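Local coordinates for protein acyl-CoA thioesterase (Alicyclobacillus acidocaldarius subsp. acidocaldarius, PDB 3RQB) that is not functionally characterised but probably hydrolyses acyl-CoA thioesters, being built as a double hotdog of the acyl-CoA thioesterase family, at residues P132-F138 and Y150-I155; T167-R173 and E229-R235; T122-M126 and V250-D254; F40-A46 and A187-T191. One frame throughout, in Å; residues are numbered along the deposited sequence.

Contact 1 of 4, residues P132-F138 and Y150-I155; sequences PADVPRF and YHVRLI
Segment 150-155 is an extended strand. Segment 132-138 begins with helical phi/psi at 132-134, then straightens and runs obliquely, in a roughly opposite sense, past the strand, R137 CA and R153 CA being 4.1 Å apart. R153 has the most surface covered. With chi1 off-rotamer (-23°), chi2 t and chi3 92°, its side chain reaches out beside the turn at 132-135, where CD lies 3.7 Å from P132 CB and NE gives a weak hydrogen bond to V135 O (2.9 Å); NH1 is salt-bridged to E229. Within this chain, strand 150-156 is an outermost strand of the hotdog sheet: its other edge pairs with strand 168-174, so the loop lies along its outer edge. R137 extends all-trans over H151, CG 4.0 Å from the ring centroid in a CH-pi contact, and NH2 donates to Y150 O (3.0 Å). F138 N bonds V152 O nearly linearly (2.7 Å, 177°). V135, chi1 t, sets CG1 3.4 Å from R153 CB and CG2 4.2 Å from I155 CG1.

Contact 2 of 4, residues T167-R173 and E229-R235; sequences TTYQWMR and ELLGVAR
Strands 168-173 and 230-235 pair antiparallel, their short axes 4.7 Å apart with 142° between N-to-C directions. Three hydrogen-bonded pairs, T168-A234, Q170-G232 and M172-L230 (CA-CA 5.2 to 5.5 Å), alternate with two non-hydrogen-bonded pairs, Y169-V233 and W171-L231 (4.8 and 4.7 Å). Six backbone bonds follow: T168 N to A234 O 2.8 Å, A234 N to T168 O 3.1 Å, Q170 N to G232 O 3.2 Å, G232 N to Q170 O 3.0 Å, M172 N to L230 O 2.8 Å and L230 N to M172 O 2.8 Å. Between them run CA-H...O contacts such as W171 CA to L230 O, 3.1 Å. In this hotdog sheet the face bearing T168, Q170, M172, L230 and A234 turns toward the helical side, where T168 touches V198 of helix 195-200. There G232, lacking a side chain, leaves room for selenomethionine M172 (chi1 p, chi2 t, chi3 t), whose CE lies 3.5 Å from G232 N; an ideal CB on G232 would be 2.7 Å from M172 CE. On the other face, L231 CD1 sits 4.0 Å from the centroid of the W171 six-membered ring, a CH-pi contact 12° off the normal, and V233 CG1 meets the edge of Y169 at CE1, 3.7 Å. Among charged side chains, R173 CD packs on E229 CG (3.8 Å), while their polar ends pair with D175 and R153 respectively.

Contact 3 of 4, residues T122-M126 and V250-D254; sequences TEAVM and VWSQD
One indole ring carries most of this contact. W251, near the end of strand 243-251, takes chi1 m (-52°) and chi2 78°, which sends its ring toward segment 122-126; that segment bends past it without regular structure after T122. The backbones stay well apart, M126 CA and W251 CA being 7.4 Å distant. M126, a selenomethionine, has chi1 and chi2 t and chi3 p. This course lays CB over the six-membered ring of W251, 3.9 Å from the centroid and 12° off the normal, a CH-pi contact, and leaves SE obliquely placed 5.0 Å from the five-membered ring centroid. M126 N also lies over the ring face, 3.6 Å from W251 CH2. Around the ring edge, T122 with chi1 m puts CG2 3.9 Å from W251 CZ3, and A124 O is 3.7 Å from W251 CH2. Within the turn that follows W251, S252 OG (chi1 p) accepts a weak bond from D254 N (3.1 Å) and a hydrogen bond from D256 N. E123 points away and salt-bridges K199 of the second subunit. Together the selenium and indole form a Met-aromatic contact, here joining the loop that follows strand 121-122 to strand 243-251 of the hotdog sheet.

Contact 4 of 4, residues F40-A46 and A187-T191; sequences FGGITAA and ALCDT
This is close packing between the start of helix 41-53 and the end of helix 182-188, deep in the chain and between its N-terminal and C-terminal hotdog halves. The backbones nearly touch: G42 CA and A187 CA are 3.7 Å apart, and G42 O is 3.3 Å from A187 CB. Glycine makes this possible, since an ideal CB on G42 would come within 2.6 Å of A187 O, and one on G41 within 2.7 Å of D190 OD2. Small residues continue the seam, with A46 CB 4.3 Å from A187 CB. F40 occupies the N-cap position; its chi1 t and chi2 56° present the ring edge to the other segment, with CE1 3.1 Å from D190 O and CZ 3.6 Å from A187 O. D190, chi1 t, points its carboxylate at the helix start, where OD2 lies 3.3 Å from G41 N and 3.4 Å from G42 N. Its own segment is held in a turn by D190 N to A187 O (3.0 Å) and T191 OG1 to L188 O (2.6 Å). Around this seam, F12 of helix 11-15 touches both A46 and A187, the F40 ring stacks with W146, and Y150 of strand 150-156 and M172 of strand 168-174 pack against L188 and T191.

In the fold
From the N terminus, segment 40-46 opens contact 4 in the first hotdog half, and 122-126, in the loop after strand 121-122, opens contact 3. Contact 1 then opens and closes locally, lying in sequence within the spans of both. Segment 167-173 opens contact 2 before 187-191 closes contact 4, so these two cross; 229-235 closes contact 2, and 250-254 closes contact 3, which encloses contact 2 and crosses contact 4. Contacts 1, 2 and 3 meet along one sheet: R153 N is 2.7 Å from W171 O, and L231 O is 2.8 Å from W251 N. Contact 4 ties helices of the two halves together, touching contact 2 where M172 SE lies 3.4 Å from T191 OG1.

Contact 1 of 4, residues P132-F138 and Y150-I155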
loop_
_atom_site.group_PDB
_atom_site.type_symbol
_atom_site.label_atom_id
_atom_site.label_comp_id
_atom_site.label_asym_id
_atom_site.label_seq_id
_atom_site.Cartn_x
_atom_site.Cartn_y
_atom_site.Cartn_z
ATOM N N PRO B 132 -19.691 -14.915 15.796
ATOM C CA PRO B 132 -20.456 -15.104 14.556
ATOM C C PRO B 132 -21.811 -15.700 14.885
ATOM O O PRO B 132 -22.774 -15.539 14.140
ATOM C CB PRO B 132 -19.619 -16.128 13.783
ATOM C CG PRO B 132 -18.237 -15.933 14.292
ATOM C CD PRO B 132 -18.375 -15.573 15.742
ATOM N N ALA B 133 -21.864 -16.391 16.018
ATOM C CA ALA B 133 -23.101 -16.949 16.535
ATOM C C ALA B 133 -24.164 -15.865 16.685
ATOM O O ALA B 133 -25.265 -15.968 16.133
ATOM C CB ALA B 133 -22.840 -17.607 17.885
ATOM N N ASP B 134 -23.820 -14.823 17.434
ATOM C CA ASP B 134 -24.781 -13.791 17.793
ATOM C C ASP B 134 -25.097 -12.841 16.651
ATOM O O ASP B 134 -26.198 -12.300 16.580
ATOM C CB ASP B 134 -24.282 -13.023 19.006
ATOM C CG ASP B 134 -23.978 -13.934 20.168
ATOM O OD1 ASP B 134 -24.520 -15.064 20.183
ATOM O OD2 ASP B 134 -23.202 -13.526 21.057
ATOM N N VAL B 135 -24.132 -12.645 15.759
ATOM C CA VAL B 135 -24.332 -11.764 14.616
ATOM C C VAL B 135 -25.006 -12.513 13.481
ATOM O O VAL B 135 -24.551 -13.582 13.078
ATOM C CB VAL B 135 -23.002 -11.180 14.109
ATOM C CG1 VAL B 135 -23.254 -10.176 12.993
ATOM C CG2 VAL B 135 -22.242 -10.530 15.258
ATOM N N PRO B 136 -26.108 -11.953 12.972
ATOM C CA PRO B 136 -26.863 -12.483 11.831
ATOM C C PRO B 136 -26.158 -12.199 10.513
ATOM O O PRO B 136 -25.526 -11.151 10.356
ATOM C CB PRO B 136 -28.155 -11.678 11.880
ATOM C CG PRO B 136 -27.720 -10.353 12.409
ATOM C CD PRO B 136 -26.616 -10.641 13.406
ATOM N N ARG B 137 -26.280 -13.113 9.561
ATOM C CA ARG B 137 -25.729 -12.864 8.243
ATOM C C ARG B 137 -26.427 -11.656 7.629
ATOM O O ARG B 137 -27.636 -11.451 7.790
ATOM C CB ARG B 137 -25.883 -14.084 7.338
ATOM C CG ARG B 137 -25.392 -13.851 5.920
ATOM C CD ARG B 137 -25.640 -15.049 5.016
ATOM N NE ARG B 137 -24.670 -15.109 3.921
ATOM C CZ ARG B 137 -24.753 -15.943 2.885
ATOM N NH1 ARG B 137 -25.772 -16.788 2.791
ATOM N NH2 ARG B 137 -23.821 -15.927 1.937
ATOM N N PHE B 138 -25.647 -10.852 6.927
ATOM C CA PHE B 138 -26.153 -9.635 6.324
ATOM C C PHE B 138 -26.441 -9.859 4.847
ATOM O O PHE B 138 -25.564 -10.261 4.093
ATOM C CB PHE B 138 -25.125 -8.520 6.503
ATOM C CG PHE B 138 -25.196 -7.456 5.453
ATOM C CD1 PHE B 138 -25.977 -6.324 5.647
ATOM C CD2 PHE B 138 -24.476 -7.582 4.273
ATOM C CE1 PHE B 138 -26.040 -5.337 4.681
ATOM C CE2 PHE B 138 -24.537 -6.605 3.301
ATOM C CZ PHE B 138 -25.320 -5.479 3.504
ATOM N N TYR B 150 -19.666 -14.815 -0.679
ATOM C CA TYR B 150 -19.166 -14.564 0.665
ATOM C C TYR B 150 -20.270 -14.625 1.692
ATOM O O TYR B 150 -21.419 -14.257 1.418
ATOM C CB TYR B 150 -18.412 -13.230 0.735
ATOM C CG TYR B 150 -17.205 -13.243 -0.165
ATOM C CD1 TYR B 150 -15.982 -13.726 0.289
ATOM C CD2 TYR B 150 -17.302 -12.827 -1.485
ATOM C CE1 TYR B 150 -14.879 -13.769 -0.545
ATOM C CE2 TYR B 150 -16.209 -12.863 -2.328
ATOM C CZ TYR B 150 -14.996 -13.335 -1.858
ATOM O OH TYR B 150 -13.908 -13.370 -2.709
ATOM N N HIS B 151 -19.911 -15.116 2.871
ATOM C CA HIS B 151 -20.820 -15.097 3.999
ATOM C C HIS B 151 -20.365 -14.009 4.961
ATOM O O HIS B 151 -19.373 -14.156 5.674
ATOM C CB HIS B 151 -20.842 -16.458 4.700
ATOM C CG HIS B 151 -21.859 -16.556 5.795
ATOM N ND1 HIS B 151 -21.641 -16.057 7.063
ATOM C CD2 HIS B 151 -23.104 -17.092 5.810
ATOM C CE1 HIS B 151 -22.710 -16.281 7.809
ATOM N NE2 HIS B 151 -23.610 -16.910 7.074
ATOM N N VAL B 152 -21.131 -12.931 5.010
ATOM C CA VAL B 152 -20.787 -11.807 5.863
ATOM C C VAL B 152 -21.822 -11.613 6.961
ATOM O O VAL B 152 -23.024 -11.480 6.697
ATOM C CB VAL B 152 -20.692 -10.503 5.052
ATOM C CG1 VAL B 152 -20.268 -9.351 5.951
ATOM C CG2 VAL B 152 -19.737 -10.676 3.883
ATOM N N ARG B 153 -21.356 -11.610 8.200
ATOM C CA ARG B 153 -22.191 -11.163 9.296
ATOM C C ARG B 153 -21.729 -9.742 9.641
ATOM O O ARG B 153 -20.612 -9.535 10.113
ATOM C CB ARG B 153 -22.076 -12.113 10.488
ATOM C CG ARG B 153 -21.620 -13.506 10.098
ATOM C CD ARG B 153 -21.711 -14.472 11.260
ATOM N NE ARG B 153 -23.000 -15.152 11.268
ATOM C CZ ARG B 153 -23.146 -16.469 11.178
ATOM N NH1 ARG B 153 -22.081 -17.252 11.090
ATOM N NH2 ARG B 153 -24.360 -17.007 11.189
ATOM N N LEU B 154 -22.578 -8.760 9.363
ATOM C CA LEU B 154 -22.201 -7.379 9.622
ATOM C C LEU B 154 -22.473 -6.996 11.065
ATOM O O LEU B 154 -23.550 -7.270 11.613
ATOM C CB LEU B 154 -22.911 -6.407 8.686
ATOM C CG LEU B 154 -22.467 -4.962 8.938
ATOM C CD1 LEU B 154 -21.049 -4.711 8.437
ATOM C CD2 LEU B 154 -23.429 -4.001 8.290
ATOM N N ILE B 155 -21.476 -6.352 11.659
ATOM C CA ILE B 155 -21.473 -6.011 13.071
ATOM C C ILE B 155 -21.821 -4.552 13.262
ATOM O O ILE B 155 -22.824 -4.227 13.892
ATOM C CB ILE B 155 -20.118 -6.314 13.695
ATOM C CG1 ILE B 155 -19.740 -7.775 13.395
ATOM C CG2 ILE B 155 -20.140 -6.012 15.181
ATOM C CD1 ILE B 155 -18.430 -8.227 14.001
#

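Contact 2 of 4, residues T167-R173 and E229-R235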
loop_
_atom_site.group_PDB
_atom_site.type_symbol
_atom_site.label_atom_id
_atom_site.label_comp_id
_atom_site.label_asym_id
_atom_site.label_seq_id
_atom_site.Cartn_x
_atom_site.Cartn_y
_atom_site.Cartn_z
ATOM N N THR B 167 -16.064 3.607 10.156
ATOM C CA THR B 167 -15.471 2.340 10.593
ATOM C C THR B 167 -16.431 1.147 10.532
ATOM O O THR B 167 -17.527 1.187 11.086
ATOM C CB THR B 167 -14.893 2.457 12.030
ATOM O OG1 THR B 167 -13.753 3.336 12.033
ATOM C CG2 THR B 167 -14.493 1.090 12.558
ATOM N N THR B 168 -15.996 0.082 9.868
ATOM C CA THR B 168 -16.794 -1.136 9.738
ATOM C C THR B 168 -16.155 -2.327 10.449
ATOM O O THR B 168 -14.936 -2.517 10.389
ATOM C CB THR B 168 -16.988 -1.528 8.253
ATOM O OG1 THR B 168 -17.885 -0.605 7.627
ATOM C CG2 THR B 168 -17.561 -2.939 8.124
ATOM N N TYR B 169 -16.985 -3.115 11.133
ATOM C CA TYR B 169 -16.588 -4.442 11.618
ATOM C C TYR B 169 -17.469 -5.493 10.951
ATOM O O TYR B 169 -18.682 -5.308 10.849
ATOM C CB TYR B 169 -16.769 -4.582 13.130
ATOM C CG TYR B 169 -16.018 -3.590 13.998
ATOM C CD1 TYR B 169 -14.952 -2.845 13.503
ATOM C CD2 TYR B 169 -16.381 -3.410 15.332
ATOM C CE1 TYR B 169 -14.274 -1.936 14.324
ATOM C CE2 TYR B 169 -15.716 -2.515 16.154
ATOM C CZ TYR B 169 -14.665 -1.775 15.654
ATOM O OH TYR B 169 -14.011 -0.883 16.488
ATOM N N GLN B 170 -16.875 -6.591 10.499
ATOM C CA GLN B 170 -17.677 -7.694 9.990
ATOM C C GLN B 170 -17.035 -9.066 10.158
ATOM O O GLN B 170 -15.811 -9.221 10.091
ATOM C CB GLN B 170 -18.025 -7.465 8.520
ATOM C CG GLN B 170 -16.844 -7.582 7.572
ATOM C CD GLN B 170 -17.107 -6.890 6.239
ATOM O OE1 GLN B 170 -17.870 -5.918 6.172
ATOM N NE2 GLN B 170 -16.473 -7.387 5.171
ATOM N N TRP B 171 -17.880 -10.061 10.378
ATOM C CA TRP B 171 -17.453 -11.436 10.255
ATOM C C TRP B 171 -17.632 -11.791 8.799
ATOM O O TRP B 171 -18.646 -11.450 8.183
ATOM C CB TRP B 171 -18.308 -12.357 11.118
ATOM C CG TRP B 171 -18.104 -12.161 12.585
ATOM C CD1 TRP B 171 -18.998 -11.640 13.479
ATOM C CD2 TRP B 171 -16.925 -12.481 13.333
ATOM N NE1 TRP B 171 -18.450 -11.617 14.737
ATOM C CE2 TRP B 171 -17.179 -12.129 14.678
ATOM C CE3 TRP B 171 -15.678 -13.031 12.998
ATOM C CZ2 TRP B 171 -16.230 -12.308 15.691
ATOM C CZ3 TRP B 171 -14.735 -13.211 14.004
ATOM C CH2 TRP B 171 -15.019 -12.848 15.334
HETATM N N MSE B 172 -16.636 -12.462 8.242
HETATM C CA MSE B 172 -16.680 -12.833 6.841
HETATM C C MSE B 172 -15.893 -14.112 6.588
HETATM O O MSE B 172 -14.874 -14.385 7.240
HETATM C CB MSE B 172 -16.100 -11.703 5.992
HETATM C CG MSE B 172 -14.618 -11.510 6.242
HETATM SE SE MSE B 172 -13.966 -9.726 5.883
HETATM C CE MSE B 172 -12.177 -9.931 6.619
ATOM N N ARG B 173 -16.378 -14.884 5.625
ATOM C CA ARG B 173 -15.691 -16.063 5.139
ATOM C C ARG B 173 -16.126 -16.283 3.705
ATOM O O ARG B 173 -17.083 -15.667 3.238
ATOM C CB ARG B 173 -16.018 -17.288 5.990
ATOM C CG ARG B 173 -17.456 -17.750 5.889
ATOM C CD ARG B 173 -17.607 -19.150 6.466
ATOM N NE ARG B 173 -19.003 -19.530 6.680
ATOM C CZ ARG B 173 -19.857 -19.827 5.702
ATOM N NH1 ARG B 173 -19.456 -19.767 4.438
ATOM N NH2 ARG B 173 -21.109 -20.178 5.982
ATOM N N GLU B 229 -14.511 -18.417 10.224
ATOM C CA GLU B 229 -14.836 -17.038 9.865
ATOM C C GLU B 229 -13.749 -16.078 10.346
ATOM O O GLU B 229 -12.976 -16.408 11.243
ATOM C CB GLU B 229 -16.198 -16.623 10.439
ATOM C CG GLU B 229 -17.373 -17.340 9.807
ATOM C CD GLU B 229 -18.714 -16.810 10.274
ATOM O OE1 GLU B 229 -19.107 -15.700 9.830
ATOM O OE2 GLU B 229 -19.371 -17.517 11.079
ATOM N N LEU B 230 -13.682 -14.898 9.735
ATOM C CA LEU B 230 -12.693 -13.896 10.124
ATOM C C LEU B 230 -13.335 -12.552 10.418
ATOM O O LEU B 230 -14.459 -12.267 9.984
ATOM C CB LEU B 230 -11.659 -13.714 9.024
ATOM C CG LEU B 230 -11.161 -15.031 8.453
ATOM C CD1 LEU B 230 -10.269 -14.768 7.259
ATOM C CD2 LEU B 230 -10.441 -15.813 9.534
ATOM N N LEU B 231 -12.604 -11.723 11.154
ATOM C CA LEU B 231 -13.085 -10.396 11.473
ATOM C C LEU B 231 -12.283 -9.345 10.745
ATOM O O LEU B 231 -11.101 -9.153 11.024
ATOM C CB LEU B 231 -12.983 -10.135 12.965
ATOM C CG LEU B 231 -13.653 -8.804 13.280
ATOM C CD1 LEU B 231 -15.155 -8.976 13.152
ATOM C CD2 LEU B 231 -13.266 -8.284 14.659
ATOM N N GLY B 232 -12.915 -8.673 9.795
ATOM C CA GLY B 232 -12.291 -7.528 9.159
ATOM C C GLY B 232 -12.641 -6.222 9.853
ATOM O O GLY B 232 -13.713 -6.077 10.441
ATOM N N VAL B 233 -11.730 -5.262 9.770
ATOM C CA VAL B 233 -11.982 -3.910 10.237
ATOM C C VAL B 233 -11.507 -2.942 9.169
ATOM O O VAL B 233 -10.310 -2.836 8.906
ATOM C CB VAL B 233 -11.193 -3.596 11.518
ATOM C CG1 VAL B 233 -11.472 -2.154 11.971
ATOM C CG2 VAL B 233 -11.518 -4.610 12.615
ATOM N N ALA B 234 -12.433 -2.199 8.585
ATOM C CA ALA B 234 -12.056 -1.228 7.579
ATOM C C ALA B 234 -12.407 0.148 8.088
ATOM O O ALA B 234 -13.513 0.379 8.579
ATOM C CB ALA B 234 -12.766 -1.514 6.271
ATOM N N ARG B 235 -11.452 1.059 7.979
ATOM C CA ARG B 235 -11.671 2.438 8.382
ATOM C C ARG B 235 -11.267 3.335 7.225
ATOM O O ARG B 235 -10.690 2.881 6.230
ATOM C CB ARG B 235 -10.913 2.792 9.675
ATOM C CG ARG B 235 -9.423 3.076 9.511
ATOM C CD ARG B 235 -8.728 3.353 10.856
ATOM N NE ARG B 235 -7.277 3.535 10.710
ATOM C CZ ARG B 235 -6.654 4.715 10.634
ATOM N NH1 ARG B 235 -7.350 5.849 10.695
ATOM N NH2 ARG B 235 -5.328 4.762 10.500
#

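Contact 3 of 4, residues T122-M126 and V250-D254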
loop_
_atom_site.group_PDB
_atom_site.type_symbol
_atom_site.label_atom_id
_atom_site.label_comp_id
_atom_site.label_asym_id
_atom_site.label_seq_id
_atom_site.Cartn_x
_atom_site.Cartn_y
_atom_site.Cartn_z
ATOM N N THR B 122 1.809 -8.008 19.085
ATOM C CA THR B 122 0.733 -7.386 18.331
ATOM C C THR B 122 0.351 -6.055 18.960
ATOM O O THR B 122 -0.148 -6.015 20.087
ATOM C CB THR B 122 -0.488 -8.298 18.226
ATOM O OG1 THR B 122 -0.151 -9.449 17.440
ATOM C CG2 THR B 122 -1.622 -7.570 17.540
ATOM N N GLU B 123 0.624 -4.971 18.230
ATOM C CA GLU B 123 0.410 -3.613 18.734
ATOM C C GLU B 123 -1.029 -3.151 18.623
ATOM O O GLU B 123 -1.562 -2.534 19.541
ATOM C CB GLU B 123 1.336 -2.608 18.042
ATOM C CG GLU B 123 1.475 -1.275 18.789
ATOM C CD GLU B 123 1.983 -1.438 20.225
ATOM O OE1 GLU B 123 2.861 -2.300 20.468
ATOM O OE2 GLU B 123 1.495 -0.702 21.113
ATOM N N ALA B 124 -1.650 -3.444 17.490
ATOM C CA ALA B 124 -3.057 -3.118 17.294
ATOM C C ALA B 124 -3.942 -3.898 18.268
ATOM O O ALA B 124 -3.589 -4.995 18.724
ATOM C CB ALA B 124 -3.472 -3.397 15.851
ATOM N N VAL B 125 -5.089 -3.323 18.607
ATOM C CA VAL B 125 -6.041 -4.036 19.439
ATOM C C VAL B 125 -7.146 -4.608 18.591
ATOM O O VAL B 125 -7.753 -3.902 17.775
ATOM C CB VAL B 125 -6.714 -3.125 20.465
ATOM C CG1 VAL B 125 -7.580 -3.962 21.416
ATOM C CG2 VAL B 125 -5.677 -2.317 21.215
HETATM N N MSE B 126 -7.425 -5.885 18.790
HETATM C CA MSE B 126 -8.656 -6.410 18.253
HETATM C C MSE B 126 -9.819 -5.820 19.051
HETATM O O MSE B 126 -9.813 -5.841 20.291
HETATM C CB MSE B 126 -8.678 -7.930 18.297
HETATM C CG MSE B 126 -9.842 -8.521 17.528
HETATM SE SE MSE B 126 -9.845 -10.464 17.607
HETATM C CE MSE B 126 -10.133 -10.698 19.540
ATOM N N VAL B 250 -7.409 -7.686 9.114
ATOM C CA VAL B 250 -8.152 -8.937 9.197
ATOM C C VAL B 250 -7.615 -9.816 10.301
ATOM O O VAL B 250 -6.433 -10.157 10.315
ATOM C CB VAL B 250 -8.101 -9.730 7.888
ATOM C CG1 VAL B 250 -9.039 -10.931 7.981
ATOM C CG2 VAL B 250 -8.505 -8.845 6.726
ATOM N N TRP B 251 -8.493 -10.196 11.220
ATOM C CA TRP B 251 -8.067 -10.953 12.387
ATOM C C TRP B 251 -8.644 -12.356 12.404
ATOM O O TRP B 251 -9.726 -12.617 11.850
ATOM C CB TRP B 251 -8.513 -10.256 13.670
ATOM C CG TRP B 251 -8.142 -8.810 13.796
ATOM C CD1 TRP B 251 -8.757 -7.748 13.202
ATOM C CD2 TRP B 251 -7.099 -8.262 14.618
ATOM N NE1 TRP B 251 -8.152 -6.575 13.586
ATOM C CE2 TRP B 251 -7.133 -6.864 14.454
ATOM C CE3 TRP B 251 -6.134 -8.822 15.463
ATOM C CZ2 TRP B 251 -6.234 -6.019 15.107
ATOM C CZ3 TRP B 251 -5.244 -7.983 16.103
ATOM C CH2 TRP B 251 -5.300 -6.597 15.923
ATOM N N SER B 252 -7.908 -13.256 13.051
ATOM C CA SER B 252 -8.402 -14.593 13.361
ATOM C C SER B 252 -9.300 -14.507 14.575
ATOM O O SER B 252 -9.179 -13.578 15.368
ATOM C CB SER B 252 -7.258 -15.546 13.674
ATOM O OG SER B 252 -6.802 -15.337 14.998
ATOM N N GLN B 253 -10.198 -15.474 14.721
ATOM C CA GLN B 253 -11.072 -15.523 15.887
ATOM C C GLN B 253 -10.273 -15.605 17.202
ATOM O O GLN B 253 -10.787 -15.270 18.273
ATOM C CB GLN B 253 -12.086 -16.671 15.759
ATOM C CG GLN B 253 -13.018 -16.543 14.549
ATOM C CD GLN B 253 -14.278 -17.381 14.673
ATOM O OE1 GLN B 253 -14.886 -17.440 15.743
ATOM N NE2 GLN B 253 -14.683 -18.026 13.575
ATOM N N ASP B 254 -9.013 -16.024 17.115
ATOM C CA ASP B 254 -8.161 -16.125 18.300
ATOM C C ASP B 254 -7.557 -14.791 18.692
ATOM O O ASP B 254 -7.058 -14.631 19.803
ATOM C CB ASP B 254 -7.045 -17.136 18.075
ATOM C CG ASP B 254 -7.572 -18.529 17.870
ATOM O OD1 ASP B 254 -8.638 -18.841 18.446
ATOM O OD2 ASP B 254 -6.933 -19.304 17.126
#

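Contact 4 of 4, residues F40-A46 and A187-T191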
loop_
_atom_site.group_PDB
_atom_site.type_symbol
_atom_site.label_atom_id
_atom_site.label_comp_id
_atom_site.label_asym_id
_atom_site.label_seq_id
_atom_site.Cartn_x
_atom_site.Cartn_y
_atom_site.Cartn_z
ATOM N N PHE B 40 -15.153 -7.768 -9.551
ATOM C CA PHE B 40 -14.841 -7.551 -8.151
ATOM C C PHE B 40 -13.331 -7.471 -7.972
ATOM O O PHE B 40 -12.595 -8.363 -8.401
ATOM C CB PHE B 40 -15.427 -8.688 -7.314
ATOM C CG PHE B 40 -14.944 -8.712 -5.900
ATOM C CD1 PHE B 40 -15.083 -7.601 -5.087
ATOM C CD2 PHE B 40 -14.367 -9.854 -5.373
ATOM C CE1 PHE B 40 -14.645 -7.626 -3.775
ATOM C CE2 PHE B 40 -13.925 -9.889 -4.064
ATOM C CZ PHE B 40 -14.067 -8.775 -3.263
ATOM N N GLY B 41 -12.875 -6.399 -7.339
ATOM C CA GLY B 41 -11.455 -6.138 -7.238
ATOM C C GLY B 41 -10.682 -7.243 -6.561
ATOM O O GLY B 41 -9.551 -7.539 -6.936
ATOM N N GLY B 42 -11.291 -7.853 -5.553
ATOM C CA GLY B 42 -10.606 -8.841 -4.744
ATOM C C GLY B 42 -10.316 -10.091 -5.541
ATOM O O GLY B 42 -9.331 -10.794 -5.293
ATOM N N ILE B 43 -11.181 -10.380 -6.506
ATOM C CA ILE B 43 -10.977 -11.564 -7.317
ATOM C C ILE B 43 -9.890 -11.314 -8.340
ATOM O O ILE B 43 -9.090 -12.203 -8.647
ATOM C CB ILE B 43 -12.244 -11.994 -8.038
ATOM C CG1 ILE B 43 -12.241 -13.511 -8.152
ATOM C CG2 ILE B 43 -12.333 -11.329 -9.409
ATOM C CD1 ILE B 43 -11.689 -14.181 -6.908
ATOM N N THR B 44 -9.870 -10.096 -8.866
ATOM C CA THR B 44 -8.872 -9.709 -9.842
ATOM C C THR B 44 -7.499 -9.738 -9.196
ATOM O O THR B 44 -6.510 -10.103 -9.824
ATOM C CB THR B 44 -9.127 -8.295 -10.353
ATOM O OG1 THR B 44 -10.450 -8.212 -10.896
ATOM C CG2 THR B 44 -8.102 -7.932 -11.419
ATOM N N ALA B 45 -7.446 -9.342 -7.933
ATOM C CA ALA B 45 -6.187 -9.282 -7.201
ATOM C C ALA B 45 -5.715 -10.676 -6.808
ATOM O O ALA B 45 -4.526 -10.976 -6.909
ATOM C CB ALA B 45 -6.317 -8.376 -5.968
ATOM N N ALA B 46 -6.648 -11.516 -6.352
ATOM C CA ALA B 46 -6.358 -12.918 -6.057
ATOM C C ALA B 46 -5.793 -13.561 -7.316
ATOM O O ALA B 46 -4.723 -14.168 -7.302
ATOM C CB ALA B 46 -7.614 -13.635 -5.611
ATOM N N ALA B 187 -8.505 -11.486 -1.436
ATOM C CA ALA B 187 -9.835 -11.159 -1.937
ATOM C C ALA B 187 -10.720 -10.663 -0.807
ATOM O O ALA B 187 -11.488 -9.723 -0.986
ATOM C CB ALA B 187 -10.467 -12.343 -2.659
ATOM N N LEU B 188 -10.590 -11.278 0.364
ATOM C CA LEU B 188 -11.452 -10.923 1.482
ATOM C C LEU B 188 -11.260 -9.493 1.932
ATOM O O LEU B 188 -12.066 -8.981 2.694
ATOM C CB LEU B 188 -11.254 -11.876 2.653
ATOM C CG LEU B 188 -12.045 -13.173 2.469
ATOM C CD1 LEU B 188 -11.541 -14.248 3.407
ATOM C CD2 LEU B 188 -13.533 -12.939 2.679
ATOM N N CYS B 189 -10.195 -8.854 1.456
ATOM C CA CYS B 189 -9.894 -7.474 1.837
ATOM C C CYS B 189 -10.605 -6.447 0.974
ATOM O O CYS B 189 -10.618 -5.260 1.305
ATOM C CB CYS B 189 -8.396 -7.212 1.789
ATOM S SG CYS B 189 -7.409 -8.381 2.750
ATOM N N ASP B 190 -11.139 -6.886 -0.159
ATOM C CA ASP B 190 -12.036 -6.042 -0.934
ATOM C C ASP B 190 -13.506 -6.320 -0.632
ATOM O O ASP B 190 -14.389 -5.796 -1.311
ATOM C CB ASP B 190 -11.755 -6.080 -2.437
ATOM C CG ASP B 190 -12.432 -4.928 -3.169
ATOM O OD1 ASP B 190 -12.543 -3.849 -2.547
ATOM O OD2 ASP B 190 -12.868 -5.088 -4.335
ATOM N N THR B 191 -13.780 -7.165 0.357
ATOM C CA THR B 191 -15.171 -7.507 0.656
ATOM C C THR B 191 -15.886 -6.433 1.492
ATOM O O THR B 191 -17.073 -6.556 1.799
ATOM C CB THR B 191 -15.291 -8.875 1.361
ATOM O OG1 THR B 191 -14.681 -8.813 2.653
ATOM C CG2 THR B 191 -14.612 -9.948 0.547
#